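Local atomic coordinates of aerobactin synthase IucA (Klebsiella pneumoniae subsp. pneumoniae, PDB entry 5JM8), a protein that acts as an ATP-dependent siderophore synthetase of the NIS family, taking part in assembly of the virulence-associated siderophore aerobactin. Residues H399-A404 / I431-L436. Sequence-based numbering, arbitrary orientation.
Sequences HAWVDA and ILVQML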
loop_
_atom_site.group_PDB
_atom_site.type_symbol
_atom_site.label_atom_id
_atom_site.label_comp_id
_atom_site.label_asym_id
_atom_site.label_seq_id
_atom_site.Cartn_x
_atom_site.Cartn_y
_atom_site.Cartn_z
ATOM N N HIS A 399 22.457 -19.685 -14.830
ATOM C CA HIS A 399 22.592 -21.040 -14.311
ATOM C C HIS A 399 21.785 -21.220 -13.030
ATOM O O HIS A 399 21.073 -22.214 -12.869
ATOM C CB HIS A 399 24.060 -21.364 -14.049
ATOM C CG HIS A 399 24.887 -21.466 -15.292
ATOM N ND1 HIS A 399 26.266 -21.453 -15.270
ATOM C CD2 HIS A 399 24.534 -21.592 -16.593
ATOM C CE1 HIS A 399 26.726 -21.561 -16.503
ATOM N NE2 HIS A 399 25.695 -21.648 -17.326
ATOM N N ALA A 400 21.904 -20.255 -12.124
ATOM C CA ALA A 400 21.163 -20.278 -10.869
ATOM C C ALA A 400 19.657 -20.315 -11.109
ATOM O O ALA A 400 18.932 -21.044 -10.433
ATOM C CB ALA A 400 21.530 -19.071 -10.028
ATOM N N TRP A 401 19.189 -19.526 -12.070
ATOM C CA TRP A 401 17.767 -19.475 -12.386
ATOM C C TRP A 401 17.303 -20.812 -12.964
ATOM O O TRP A 401 16.249 -21.326 -12.590
ATOM C CB TRP A 401 17.472 -18.330 -13.362
ATOM C CG TRP A 401 16.021 -17.931 -13.405
ATOM C CD1 TRP A 401 15.451 -16.847 -12.802
ATOM C CD2 TRP A 401 14.960 -18.617 -14.081
ATOM N NE1 TRP A 401 14.101 -16.816 -13.063
ATOM C CE2 TRP A 401 13.776 -17.892 -13.847
ATOM C CE3 TRP A 401 14.898 -19.773 -14.864
ATOM C CZ2 TRP A 401 12.544 -18.286 -14.364
ATOM C CZ3 TRP A 401 13.674 -20.162 -15.377
ATOM C CH2 TRP A 401 12.515 -19.422 -15.125
ATOM N N VAL A 402 18.100 -21.377 -13.869
ATOM C CA VAL A 402 17.766 -22.655 -14.496
ATOM C C VAL A 402 17.799 -23.813 -13.501
ATOM O O VAL A 402 16.950 -24.703 -13.551
ATOM C CB VAL A 402 18.724 -22.976 -15.664
ATOM C CG1 VAL A 402 18.535 -24.416 -16.144
ATOM C CG2 VAL A 402 18.500 -22.005 -16.812
ATOM N N ASP A 403 18.790 -23.818 -12.616
ATOM C CA ASP A 403 18.887 -24.863 -11.602
ATOM C C ASP A 403 17.696 -24.830 -10.652
ATOM O O ASP A 403 17.132 -25.869 -10.314
ATOM C CB ASP A 403 20.183 -24.721 -10.808
ATOM C CG ASP A 403 21.416 -24.942 -11.661
ATOM O OD1 ASP A 403 21.281 -25.492 -12.776
ATOM O OD2 ASP A 403 22.521 -24.572 -11.212
ATOM N N ALA A 404 17.319 -23.629 -10.224
ATOM C CA ALA A 404 16.183 -23.458 -9.326
ATOM C C ALA A 404 14.875 -23.819 -10.017
ATOM O O ALA A 404 13.933 -24.281 -9.374
ATOM C CB ALA A 404 16.131 -22.035 -8.814
ATOM N N ILE A 431 2.235 -23.291 -16.075
ATOM C CA ILE A 431 3.281 -23.147 -15.073
ATOM C C ILE A 431 3.392 -21.714 -14.570
ATOM O O ILE A 431 3.790 -20.816 -15.316
ATOM C CB ILE A 431 4.646 -23.583 -15.637
ATOM C CG1 ILE A 431 4.660 -25.092 -15.862
ATOM C CG2 ILE A 431 5.770 -23.199 -14.680
ATOM C CD1 ILE A 431 5.793 -25.576 -16.750
ATOM N N LEU A 432 3.047 -21.511 -13.301
ATOM C CA LEU A 432 3.286 -20.239 -12.632
ATOM C C LEU A 432 4.548 -20.369 -11.786
ATOM O O LEU A 432 4.616 -21.187 -10.867
ATOM C CB LEU A 432 2.091 -19.833 -11.772
ATOM C CG LEU A 432 0.740 -19.794 -12.492
ATOM C CD1 LEU A 432 -0.395 -19.525 -11.513
ATOM C CD2 LEU A 432 0.750 -18.749 -13.598
ATOM N N VAL A 433 5.553 -19.567 -12.119
ATOM C CA VAL A 433 6.830 -19.607 -11.419
ATOM C C VAL A 433 6.820 -18.607 -10.275
ATOM O O VAL A 433 6.900 -17.399 -10.491
ATOM C CB VAL A 433 8.009 -19.306 -12.368
ATOM C CG1 VAL A 433 9.332 -19.326 -11.614
ATOM C CG2 VAL A 433 8.040 -20.318 -13.499
ATOM N N GLN A 434 6.709 -19.123 -9.056
ATOM C CA GLN A 434 6.735 -18.286 -7.870
ATOM C C GLN A 434 8.160 -17.833 -7.607
ATOM O O GLN A 434 9.003 -18.631 -7.196
ATOM C CB GLN A 434 6.187 -19.045 -6.663
ATOM C CG GLN A 434 6.032 -18.194 -5.408
ATOM C CD GLN A 434 5.713 -19.021 -4.176
ATOM O OE1 GLN A 434 5.995 -20.219 -4.124
ATOM N NE2 GLN A 434 5.119 -18.381 -3.177
ATOM N N MET A 435 8.427 -16.556 -7.854
ATOM C CA MET A 435 9.760 -16.003 -7.656
ATOM C C MET A 435 9.829 -15.091 -6.440
ATOM O O MET A 435 8.822 -14.543 -5.997
ATOM C CB MET A 435 10.208 -15.223 -8.891
ATOM C CG MET A 435 10.597 -16.083 -10.074
ATOM S SD MET A 435 11.052 -15.067 -11.485
ATOM C CE MET A 435 9.433 -14.631 -12.106
ATOM N N LEU A 436 11.040 -14.943 -5.913
ATOM C CA LEU A 436 11.320 -14.026 -4.818
ATOM C C LEU A 436 12.703 -13.438 -5.055
ATOM O O LEU A 436 13.713 -14.117 -4.874
ATOM C CB LEU A 436 11.251 -14.740 -3.461
ATOM C CG LEU A 436 11.599 -13.906 -2.222
ATOM C CD1 LEU A 436 10.685 -12.700 -2.081
ATOM C CD2 LEU A 436 11.541 -14.761 -0.959
#
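Trp-401 reaches out from its helix to meet Met-435 and Val-433 on a neighbouring strand. The sulfur does the touching for Met-435: SD sits 3.9 Å from NE1 of Trp-401, close to the plane of the indole, and the N-H edge of the ring faces it, aimed about 17° off the line to the sulfur. Measured to the centroid of the five-membered ring, SD lies 5.0 Å away and 80° off the ring normal, so this is a Met-aromatic contact made at the ring edge. The two side chains cross at about a right angle. CZ2 of Trp-401 lies 4.4 Å from CG1 of Val-433, a looser apolar contact.

CG of Trp-401 stands anti to the backbone N (chi1 -162°), beside the carbonyl carbon, which helps swing the far end of the indole toward the strand; the CA atoms of Trp-401 and Met-435 remain 9.9 Å apart. In Val-433 and Met-435, CB is directed toward the helix. The side chain of Val-433 is about 13 Å from the bound ATP. Pro-440 of the adjoining strand also packs on Trp-401 and Val-433, while Met-435 leans on Gln-360 and Asn-362 of strand 360-363.

All three touching residues are buried, and the arrangement is plain helix-on-sheet packing: Trp-401 of helix 394-420 laid against a face of the small mixed sheet through Val-433 and Met-435 of strand 431-435.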